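Local coordinates for protein ribonucleoside-diphosphate reductase small chain 2 (Saccharomyces cerevisiae, PDB 1JK0) that forms, with its partner small chain, the small subunit of ribonucleotide reductase, which makes deoxyribonucleotides for DNA synthesis, and is required for that partner's folding, at residues 44-52 against 222-233. Residues are numbered along the deposited sequence; the frame is centred on the assembly and turned at random.
Sequences EIWAAYKKV and AYTDFSCLLFAH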
# COMPACT_ATOMS: atom_id res chain seq x y z
N GLU B 44 18.63 -4.98 -9.52
CA GLU B 44 18.21 -4.04 -10.54
C GLU B 44 16.88 -3.35 -10.23
O GLU B 44 16.83 -2.13 -10.16
CB GLU B 44 18.12 -4.75 -11.90
CG GLU B 44 18.29 -6.29 -11.87
CD GLU B 44 17.21 -7.04 -11.08
OE1 GLU B 44 16.62 -7.98 -11.63
OE2 GLU B 44 16.95 -6.71 -9.92
N ILE B 45 15.80 -4.12 -10.06
CA ILE B 45 14.52 -3.48 -9.78
C ILE B 45 14.56 -2.75 -8.43
O ILE B 45 13.91 -1.72 -8.28
CB ILE B 45 13.30 -4.47 -9.82
CG1 ILE B 45 13.42 -5.50 -8.72
CG2 ILE B 45 13.25 -5.19 -11.16
CD1 ILE B 45 12.39 -6.60 -8.86
N TRP B 46 15.34 -3.28 -7.48
CA TRP B 46 15.47 -2.65 -6.15
C TRP B 46 16.09 -1.26 -6.26
O TRP B 46 15.60 -0.30 -5.65
CB TRP B 46 16.32 -3.53 -5.21
CG TRP B 46 16.41 -3.10 -3.72
CD1 TRP B 46 17.56 -2.87 -3.00
CD2 TRP B 46 15.34 -3.02 -2.77
NE1 TRP B 46 17.28 -2.67 -1.67
CE2 TRP B 46 15.92 -2.75 -1.50
CE3 TRP B 46 13.95 -3.15 -2.85
CZ2 TRP B 46 15.15 -2.61 -0.33
CZ3 TRP B 46 13.19 -3.01 -1.67
CH2 TRP B 46 13.80 -2.75 -0.44
N ALA B 47 17.16 -1.15 -7.04
CA ALA B 47 17.83 0.13 -7.24
C ALA B 47 16.85 1.04 -7.96
O ALA B 47 16.87 2.26 -7.78
CB ALA B 47 19.09 -0.04 -8.04
N ALA B 48 15.98 0.46 -8.78
CA ALA B 48 14.99 1.27 -9.48
C ALA B 48 14.01 1.83 -8.44
O ALA B 48 13.64 3.00 -8.49
CB ALA B 48 14.24 0.45 -10.51
N TYR B 49 13.60 0.98 -7.50
CA TYR B 49 12.67 1.41 -6.45
C TYR B 49 13.31 2.48 -5.57
O TYR B 49 12.68 3.49 -5.27
CB TYR B 49 12.21 0.21 -5.62
CG TYR B 49 11.53 0.59 -4.32
CD1 TYR B 49 10.34 1.30 -4.31
CD2 TYR B 49 12.13 0.27 -3.08
CE1 TYR B 49 9.75 1.71 -3.10
CE2 TYR B 49 11.56 0.66 -1.88
CZ TYR B 49 10.37 1.38 -1.89
OH TYR B 49 9.81 1.79 -0.70
N LYS B 50 14.56 2.28 -5.17
CA LYS B 50 15.26 3.27 -4.33
C LYS B 50 15.35 4.61 -5.03
O LYS B 50 15.22 5.66 -4.41
CB LYS B 50 16.66 2.79 -3.98
CG LYS B 50 16.64 1.67 -2.96
CD LYS B 50 15.99 2.16 -1.65
CE LYS B 50 15.69 1.03 -0.70
NZ LYS B 50 15.17 1.59 0.57
N LYS B 51 15.54 4.56 -6.34
CA LYS B 51 15.66 5.77 -7.12
C LYS B 51 14.37 6.59 -7.14
O LYS B 51 14.41 7.81 -7.02
CB LYS B 51 16.11 5.42 -8.53
CG LYS B 51 16.61 6.62 -9.31
CD LYS B 51 16.99 6.28 -10.74
CE LYS B 51 17.52 7.51 -11.46
NZ LYS B 51 18.73 8.06 -10.77
N VAL B 52 13.21 5.94 -7.28
CA VAL B 52 11.98 6.71 -7.29
C VAL B 52 11.61 7.10 -5.86
O VAL B 52 11.01 8.14 -5.65
CB VAL B 52 10.78 5.96 -7.98
CG1 VAL B 52 11.16 5.57 -9.39
CG2 VAL B 52 10.37 4.75 -7.18
N ALA B 222 10.71 7.15 -15.59
CA ALA B 222 11.17 6.04 -14.75
C ALA B 222 10.15 4.91 -14.78
O ALA B 222 10.51 3.76 -14.97
CB ALA B 222 11.38 6.49 -13.33
N TYR B 223 8.87 5.23 -14.59
CA TYR B 223 7.86 4.18 -14.61
C TYR B 223 7.88 3.44 -15.96
O TYR B 223 7.55 2.25 -16.01
CB TYR B 223 6.45 4.74 -14.34
CG TYR B 223 6.28 5.51 -13.05
CD1 TYR B 223 5.32 6.51 -12.95
CD2 TYR B 223 7.10 5.28 -11.95
CE1 TYR B 223 5.18 7.27 -11.80
CE2 TYR B 223 6.96 6.03 -10.78
CZ TYR B 223 6.00 7.02 -10.72
OH TYR B 223 5.87 7.81 -9.60
N THR B 224 8.26 4.12 -17.04
CA THR B 224 8.31 3.46 -18.35
C THR B 224 9.54 2.57 -18.39
O THR B 224 9.47 1.41 -18.79
CB THR B 224 8.36 4.47 -19.53
OG1 THR B 224 7.20 5.32 -19.51
CG2 THR B 224 8.35 3.72 -20.87
N ASP B 225 10.67 3.11 -17.95
CA ASP B 225 11.91 2.35 -17.89
C ASP B 225 11.74 1.07 -17.11
O ASP B 225 12.21 0.03 -17.51
CB ASP B 225 13.02 3.15 -17.20
CG ASP B 225 13.97 3.78 -18.18
OD1 ASP B 225 14.19 3.17 -19.25
OD2 ASP B 225 14.51 4.86 -17.86
N PHE B 226 11.06 1.17 -15.97
CA PHE B 226 10.87 -0.01 -15.14
C PHE B 226 10.34 -1.16 -15.96
O PHE B 226 10.72 -2.31 -15.73
CB PHE B 226 9.94 0.27 -13.96
CG PHE B 226 9.89 -0.85 -12.96
CD1 PHE B 226 11.03 -1.21 -12.26
CD2 PHE B 226 8.73 -1.58 -12.78
CE1 PHE B 226 11.02 -2.30 -11.39
CE2 PHE B 226 8.70 -2.67 -11.91
CZ PHE B 226 9.86 -3.03 -11.21
N SER B 227 9.47 -0.88 -16.92
CA SER B 227 8.94 -1.96 -17.74
C SER B 227 9.98 -2.42 -18.75
O SER B 227 9.97 -3.57 -19.18
CB SER B 227 7.64 -1.52 -18.42
OG SER B 227 6.64 -1.26 -17.44
N CYS B 228 10.90 -1.53 -19.12
CA CYS B 228 11.96 -1.91 -20.04
C CYS B 228 12.96 -2.75 -19.26
O CYS B 228 13.64 -3.60 -19.82
CB CYS B 228 12.64 -0.68 -20.62
SG CYS B 228 11.66 0.13 -21.90
N LEU B 229 13.04 -2.49 -17.96
CA LEU B 229 13.94 -3.22 -17.09
C LEU B 229 13.39 -4.63 -16.84
O LEU B 229 14.14 -5.60 -16.83
CB LEU B 229 14.09 -2.50 -15.76
CG LEU B 229 14.77 -3.35 -14.68
CD1 LEU B 229 16.12 -3.81 -15.17
CD2 LEU B 229 14.89 -2.54 -13.41
N LEU B 230 12.08 -4.74 -16.63
CA LEU B 230 11.50 -6.06 -16.41
C LEU B 230 11.67 -6.84 -17.69
O LEU B 230 12.30 -7.90 -17.72
CB LEU B 230 10.02 -5.95 -16.04
CG LEU B 230 9.78 -5.30 -14.68
CD1 LEU B 230 8.30 -5.25 -14.39
CD2 LEU B 230 10.51 -6.08 -13.60
N PHE B 231 11.11 -6.29 -18.77
CA PHE B 231 11.21 -6.93 -20.07
C PHE B 231 12.63 -7.47 -20.28
O PHE B 231 12.83 -8.65 -20.55
CB PHE B 231 10.89 -5.92 -21.17
CG PHE B 231 10.82 -6.52 -22.55
CD1 PHE B 231 9.67 -7.19 -22.97
CD2 PHE B 231 11.91 -6.46 -23.40
CE1 PHE B 231 9.61 -7.78 -24.22
CE2 PHE B 231 11.87 -7.04 -24.66
CZ PHE B 231 10.72 -7.71 -25.07
N ALA B 232 13.62 -6.59 -20.12
CA ALA B 232 15.01 -6.98 -20.30
C ALA B 232 15.36 -8.27 -19.58
O ALA B 232 16.16 -9.06 -20.06
CB ALA B 232 15.91 -5.87 -19.82
N HIS B 233 14.76 -8.50 -18.42
CA HIS B 233 15.07 -9.71 -17.67
C HIS B 233 14.24 -10.92 -18.06
O HIS B 233 14.29 -11.95 -17.40
CB HIS B 233 14.96 -9.42 -16.17
CG HIS B 233 15.94 -8.41 -15.70
ND1 HIS B 233 16.91 -7.88 -16.52
CD2 HIS B 233 16.11 -7.81 -14.49
CE1 HIS B 233 17.63 -7.00 -15.85
NE2 HIS B 233 17.17 -6.94 -14.61
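Ile45 meets Phe226 at the ring edge: its CB lies near the ring plane, 3.5 Å from CE1. Phe226 has CG anti to its backbone N (chi1 -171°), a turn that swings the ring toward helix 43-54, and CD1 then comes 4.0 Å from Ala48 CB. The apolar packing continues on the leucines. Leu229 CD2 approaches the backbone of the facing helix, 3.8 Å from Ile45 CA, while CD2 of Leu230 touches CG2 of Ile45, the two side chains crossing at about a right angle. At the other end Val52 CG1 rests 4.1 Å from Ala222 CB and reaches obliquely to the Tyr223 ring.

The polar pair is Glu44 with His233, the first residue past the end of helix 207-232. Carboxylate and imidazole planes lie 7° apart, with OE1 at the ring edge; Glu44 OE1 and His233 NE2 are 3.2 Å apart, but the angle is too poor for a hydrogen bond. The carbonyl O of Leu229 sits over the centre of one imidazole face. Cutting Glu44 back to an alanine would probably leave the imidazole edge of His233 without its carboxylate neighbour and open a gap there, while the CB contact with Leu229 CD1 could remain.

The segment axes run antiparallel, at 173° and 10.6 Å apart, with Ile45, Ala48 and Val52 facing Leu229, Phe226 and Ala222. Phe226 also stacks on Phe116 and meets Tyr117 edge-to-face, which joins helix 207-232 to helix 111-138; Val52 on Phe119 and Ile45 on Glu112 do the same for helix 43-54. This is antiparallel helix packing within the all-helical, ferritin-like fold of ribonucleotide reductase small chains.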